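PDB 7DRG: PA0821 from Pseudomonas aeruginosa, which probably acts as an immunity protein (antitoxin) that protects the cell against a VRR-NUC nuclease effector of its type VI secretion system. Local coordinates for residues P159-R171 / P350-L362. Sequence-based numbering, arbitrary orientation.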
loop_
_atom_site.group_PDB
_atom_site.type_symbol
_atom_site.label_atom_id
_atom_site.label_comp_id
_atom_site.label_asym_id
_atom_site.label_seq_id
_atom_site.Cartn_x
_atom_site.Cartn_y
_atom_site.Cartn_z
ATOM N N PRO B 159 20.459 15.630 16.221
ATOM C CA PRO B 159 19.441 14.731 16.794
ATOM C C PRO B 159 18.765 15.245 18.058
ATOM O O PRO B 159 17.788 14.624 18.501
ATOM C CB PRO B 159 20.229 13.439 17.072
ATOM C CG PRO B 159 21.644 13.855 17.128
ATOM C CD PRO B 159 21.798 15.016 16.202
ATOM N N LEU B 160 19.237 16.338 18.657
ATOM C CA LEU B 160 18.589 16.876 19.846
ATOM C C LEU B 160 17.750 18.117 19.568
ATOM O O LEU B 160 17.044 18.576 20.472
ATOM C CB LEU B 160 19.631 17.201 20.927
ATOM C CG LEU B 160 20.484 16.007 21.357
ATOM C CD1 LEU B 160 21.383 16.417 22.505
ATOM C CD2 LEU B 160 19.612 14.824 21.758
ATOM N N ASP B 161 17.786 18.660 18.350
ATOM C CA ASP B 161 17.163 19.964 18.114
ATOM C C ASP B 161 15.637 19.882 18.123
ATOM O O ASP B 161 14.974 20.655 18.825
ATOM C CB ASP B 161 17.652 20.559 16.793
ATOM C CG ASP B 161 19.037 21.162 16.896
ATOM O OD1 ASP B 161 19.711 20.964 17.935
ATOM O OD2 ASP B 161 19.447 21.852 15.937
ATOM N N PHE B 162 15.058 18.983 17.320
ATOM C CA PHE B 162 13.605 18.850 17.314
ATOM C C PHE B 162 13.095 18.448 18.691
ATOM O O PHE B 162 12.100 18.992 19.184
ATOM C CB PHE B 162 13.169 17.834 16.255
ATOM C CG PHE B 162 11.699 17.540 16.269
ATOM C CD1 PHE B 162 11.173 16.607 17.147
ATOM C CD2 PHE B 162 10.834 18.209 15.413
ATOM C CE1 PHE B 162 9.826 16.345 17.186
ATOM C CE2 PHE B 162 9.475 17.940 15.439
ATOM C CZ PHE B 162 8.970 17.016 16.326
ATOM N N LEU B 163 13.770 17.487 19.327
ATOM C CA LEU B 163 13.370 17.059 20.657
ATOM C C LEU B 163 13.342 18.235 21.632
ATOM O O LEU B 163 12.382 18.393 22.394
ATOM C CB LEU B 163 14.334 15.968 21.129
ATOM C CG LEU B 163 14.226 15.481 22.566
ATOM C CD1 LEU B 163 12.849 14.918 22.830
ATOM C CD2 LEU B 163 15.314 14.432 22.816
ATOM N N GLN B 164 14.374 19.086 21.600
ATOM C CA GLN B 164 14.396 20.264 22.460
ATOM C C GLN B 164 13.219 21.191 22.172
ATOM O O GLN B 164 12.610 21.738 23.098
ATOM C CB GLN B 164 15.719 21.013 22.284
ATOM C CG GLN B 164 15.910 22.143 23.278
ATOM C CD GLN B 164 16.179 21.634 24.683
ATOM O OE1 GLN B 164 17.206 20.995 24.938
ATOM N NE2 GLN B 164 15.252 21.896 25.598
ATOM N N LEU B 165 12.883 21.378 20.895
ATOM C CA LEU B 165 11.728 22.206 20.552
ATOM C C LEU B 165 10.448 21.618 21.128
ATOM O O LEU B 165 9.622 22.341 21.698
ATOM C CB LEU B 165 11.597 22.354 19.032
ATOM C CG LEU B 165 12.682 23.095 18.260
ATOM C CD1 LEU B 165 12.344 23.069 16.770
ATOM C CD2 LEU B 165 12.837 24.529 18.762
ATOM N N PHE B 166 10.254 20.303 20.968
ATOM C CA PHE B 166 9.012 19.686 21.423
ATOM C C PHE B 166 8.830 19.863 22.927
ATOM O O PHE B 166 7.735 20.205 23.392
ATOM C CB PHE B 166 8.986 18.202 21.030
ATOM C CG PHE B 166 7.635 17.568 21.159
ATOM C CD1 PHE B 166 6.702 17.697 20.142
ATOM C CD2 PHE B 166 7.292 16.842 22.289
ATOM C CE1 PHE B 166 5.451 17.118 20.264
ATOM C CE2 PHE B 166 6.048 16.262 22.409
ATOM C CZ PHE B 166 5.126 16.398 21.389
ATOM N N ILE B 167 9.899 19.663 23.698
ATOM C CA ILE B 167 9.816 19.856 25.142
ATOM C C ILE B 167 9.615 21.330 25.479
ATOM O O ILE B 167 8.792 21.676 26.333
ATOM C CB ILE B 167 11.069 19.287 25.827
ATOM C CG1 ILE B 167 11.289 17.820 25.440
ATOM C CG2 ILE B 167 10.963 19.459 27.335
ATOM C CD1 ILE B 167 10.084 16.942 25.635
ATOM N N ASP B 168 10.375 22.219 24.833
ATOM C CA ASP B 168 10.234 23.649 25.098
ATOM C C ASP B 168 8.822 24.126 24.796
ATOM O O ASP B 168 8.253 24.921 25.555
ATOM C CB ASP B 168 11.240 24.452 24.273
ATOM C CG ASP B 168 12.659 24.377 24.837
ATOM O OD1 ASP B 168 12.852 23.748 25.890
ATOM O OD2 ASP B 168 13.586 24.939 24.213
ATOM N N PHE B 169 8.236 23.645 23.694
ATOM C CA PHE B 169 6.889 24.080 23.334
ATOM C C PHE B 169 5.862 23.529 24.316
ATOM O O PHE B 169 4.918 24.230 24.700
ATOM C CB PHE B 169 6.519 23.624 21.910
ATOM C CG PHE B 169 7.359 24.220 20.804
ATOM C CD1 PHE B 169 8.376 25.123 21.054
ATOM C CD2 PHE B 169 7.098 23.864 19.482
ATOM C CE1 PHE B 169 9.132 25.647 20.026
ATOM C CE2 PHE B 169 7.851 24.387 18.446
ATOM C CZ PHE B 169 8.860 25.282 18.710
ATOM N N ALA B 170 6.020 22.265 24.716
ATOM C CA ALA B 170 5.113 21.682 25.696
ATOM C C ALA B 170 5.147 22.475 26.990
ATOM O O ALA B 170 4.104 22.727 27.609
ATOM C CB ALA B 170 5.493 20.226 25.958
ATOM N N ARG B 171 6.345 22.879 27.401
ATOM C CA ARG B 171 6.517 23.623 28.641
ATOM C C ARG B 171 5.746 24.940 28.618
ATOM O O ARG B 171 5.144 25.329 29.628
ATOM C CB ARG B 171 8.009 23.854 28.867
ATOM C CG ARG B 171 8.400 24.362 30.225
ATOM C CD ARG B 171 9.730 23.736 30.621
ATOM N NE ARG B 171 10.691 23.711 29.515
ATOM C CZ ARG B 171 11.693 22.842 29.426
ATOM N NH1 ARG B 171 11.855 21.920 30.371
ATOM N NH2 ARG B 171 12.530 22.883 28.394
ATOM N N PRO B 350 18.858 0.227 19.607
ATOM C CA PRO B 350 19.880 1.028 20.292
ATOM C C PRO B 350 19.351 1.627 21.586
ATOM O O PRO B 350 18.178 1.989 21.697
ATOM C CB PRO B 350 20.221 2.120 19.269
ATOM C CG PRO B 350 19.803 1.548 17.945
ATOM C CD PRO B 350 18.607 0.695 18.233
ATOM N N TYR B 351 20.245 1.737 22.568
ATOM C CA TYR B 351 19.918 2.271 23.881
ATOM C C TYR B 351 19.958 3.799 23.885
ATOM O O TYR B 351 20.649 4.435 23.086
ATOM C CB TYR B 351 20.907 1.763 24.934
ATOM C CG TYR B 351 20.688 0.346 25.428
ATOM C CD1 TYR B 351 20.537 -0.712 24.546
ATOM C CD2 TYR B 351 20.668 0.072 26.791
ATOM C CE1 TYR B 351 20.350 -2.010 25.012
ATOM C CE2 TYR B 351 20.486 -1.213 27.263
ATOM C CZ TYR B 351 20.321 -2.245 26.371
ATOM O OH TYR B 351 20.139 -3.521 26.849
ATOM N N LEU B 352 19.230 4.382 24.833
ATOM C CA LEU B 352 19.313 5.820 25.059
ATOM C C LEU B 352 20.664 6.192 25.654
ATOM O O LEU B 352 21.214 5.469 26.493
ATOM C CB LEU B 352 18.203 6.279 25.998
ATOM C CG LEU B 352 16.773 5.992 25.570
ATOM C CD1 LEU B 352 15.824 6.513 26.630
ATOM C CD2 LEU B 352 16.493 6.621 24.209
ATOM N N ASP B 353 21.198 7.334 25.231
ATOM C CA ASP B 353 22.436 7.847 25.807
ATOM C C ASP B 353 22.434 9.368 25.690
ATOM O O ASP B 353 21.429 9.984 25.320
ATOM C CB ASP B 353 23.660 7.188 25.148
ATOM C CG ASP B 353 23.742 7.429 23.648
ATOM O OD1 ASP B 353 23.249 8.462 23.153
ATOM O OD2 ASP B 353 24.317 6.566 22.950
ATOM N N ALA B 354 23.574 9.983 26.011
ATOM C CA ALA B 354 23.672 11.437 25.992
ATOM C C ALA B 354 23.582 12.023 24.588
ATOM O O ALA B 354 23.373 13.232 24.457
ATOM C CB ALA B 354 24.977 11.880 26.654
ATOM N N THR B 355 23.733 11.212 23.544
ATOM C CA THR B 355 23.665 11.721 22.181
ATOM C C THR B 355 22.249 11.776 21.628
ATOM O O THR B 355 22.037 12.434 20.605
ATOM C CB THR B 355 24.523 10.871 21.237
ATOM O OG1 THR B 355 23.934 9.575 21.078
ATOM C CG2 THR B 355 25.936 10.721 21.789
ATOM N N ASN B 356 21.277 11.110 22.258
ATOM C CA ASN B 356 19.939 11.038 21.677
ATOM C C ASN B 356 18.823 11.364 22.669
ATOM O O ASN B 356 17.642 11.226 22.323
ATOM C CB ASN B 356 19.703 9.662 21.030
ATOM C CG ASN B 356 19.952 8.508 21.981
ATOM O OD1 ASN B 356 19.672 8.598 23.173
ATOM N ND2 ASN B 356 20.490 7.414 21.454
ATOM N N THR B 357 19.157 11.827 23.873
ATOM C CA THR B 357 18.182 12.309 24.842
ATOM C C THR B 357 18.626 13.677 25.337
ATOM O O THR B 357 19.792 14.055 25.191
ATOM C CB THR B 357 18.024 11.368 26.053
ATOM O OG1 THR B 357 19.289 11.219 26.714
ATOM C CG2 THR B 357 17.520 10.007 25.624
ATOM N N LEU B 358 17.677 14.418 25.940
ATOM C CA LEU B 358 18.049 15.666 26.602
ATOM C C LEU B 358 18.570 15.373 28.007
ATOM O O LEU B 358 18.081 14.459 28.675
ATOM C CB LEU B 358 16.861 16.615 26.696
ATOM C CG LEU B 358 16.131 16.950 25.397
ATOM C CD1 LEU B 358 15.022 17.945 25.693
ATOM C CD2 LEU B 358 17.087 17.513 24.362
ATOM N N PRO B 359 19.555 16.139 28.478
ATOM C CA PRO B 359 20.082 15.903 29.832
ATOM C C PRO B 359 19.038 16.020 30.934
ATOM O O PRO B 359 19.233 15.444 32.010
ATOM C CB PRO B 359 21.178 16.971 29.981
ATOM C CG PRO B 359 20.976 17.933 28.837
ATOM C CD PRO B 359 20.341 17.137 27.740
ATOM N N GLU B 360 17.934 16.724 30.706
ATOM C CA GLU B 360 16.940 16.916 31.752
ATOM C C GLU B 360 16.000 15.727 31.913
ATOM O O GLU B 360 15.059 15.816 32.713
ATOM C CB GLU B 360 16.133 18.182 31.481
ATOM C CG GLU B 360 15.154 18.085 30.326
ATOM C CD GLU B 360 14.600 19.442 29.940
ATOM O OE1 GLU B 360 15.363 20.255 29.374
ATOM O OE2 GLU B 360 13.408 19.701 30.211
ATOM N N ARG B 361 16.220 14.630 31.185
ATOM C CA ARG B 361 15.378 13.456 31.367
ATOM C C ARG B 361 15.382 13.058 32.835
ATOM O O ARG B 361 16.378 13.232 33.537
ATOM C CB ARG B 361 15.866 12.286 30.498
ATOM C CG ARG B 361 17.211 11.727 30.916
ATOM C CD ARG B 361 17.587 10.488 30.116
ATOM N NE ARG B 361 16.754 9.330 30.434
ATOM C CZ ARG B 361 17.093 8.072 30.156
ATOM N NH1 ARG B 361 18.254 7.814 29.565
ATOM N NH2 ARG B 361 16.278 7.072 30.475
ATOM N N LEU B 362 14.242 12.580 33.315
ATOM C CA LEU B 362 14.213 12.034 34.658
ATOM C C LEU B 362 15.318 10.996 34.798
ATOM O O LEU B 362 15.410 10.077 33.998
ATOM C CB LEU B 362 12.877 11.384 34.976
ATOM C CG LEU B 362 11.695 12.349 35.107
ATOM C CD1 LEU B 362 10.397 11.647 35.523
ATOM C CD2 LEU B 362 12.029 13.479 36.076
HETATM O O HOH W 1 17.365 12.183 19.622
#
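Leu358 lays its isobutyl end along the first turns of helix 161-173, touching Leu163, Gln164 and Ile167, and Leu160 just before it. Its CG packs on Leu163 CD2 at 3.7 Å, the two leucines lying alongside each other and running opposite ways, while Leu358 CD1 meets Ile167 CG1, also at 3.7 Å. The side chain of Gln164, bent at chi2, brings OE1 to 3.5 Å from Leu358 CD2. Just before the helix Leu160 reaches for backbone instead: its CD2 lies 3.5 Å from Thr357 O and about as near to Thr355 O. Leu163 also touches Leu233 and Tyr262, and the Tyr262 hydroxyl hydrogen-bonds Leu358 N.

The direct polar link is the Arg171-Glu360 salt bridge. Arg171 NH1 donates to Glu360 OE2 at 2.7 Å (158°), in the guanidinium plane and on the syn lone pair of the carboxylate. Its NH2 holds Asp168 OD1, which also accepts from Gln164 NE2 from above its carboxylate plane. With CG anti to the backbone N (chi1 -168°) and bends at chi2 and chi3, Arg171 can serve both acids, and its charge probably offsets their mutual repulsion. A second link lies at the Pro159 end, where a water donates to Pro159 O and to Asn356 O (2.9 Å).

The loop keeps its own shape: Asp353 OD1 accepts from Thr355 N in an Asx turn, and a type I turn from Leu358 to Arg361 presents Glu360 to the helix. The whole is a C-terminal tail packed against helix 161-173, whose other residues meet strand 233-237 and helix 52-69, its apolar anchor bordered by a salt-bridge network and a bridging water.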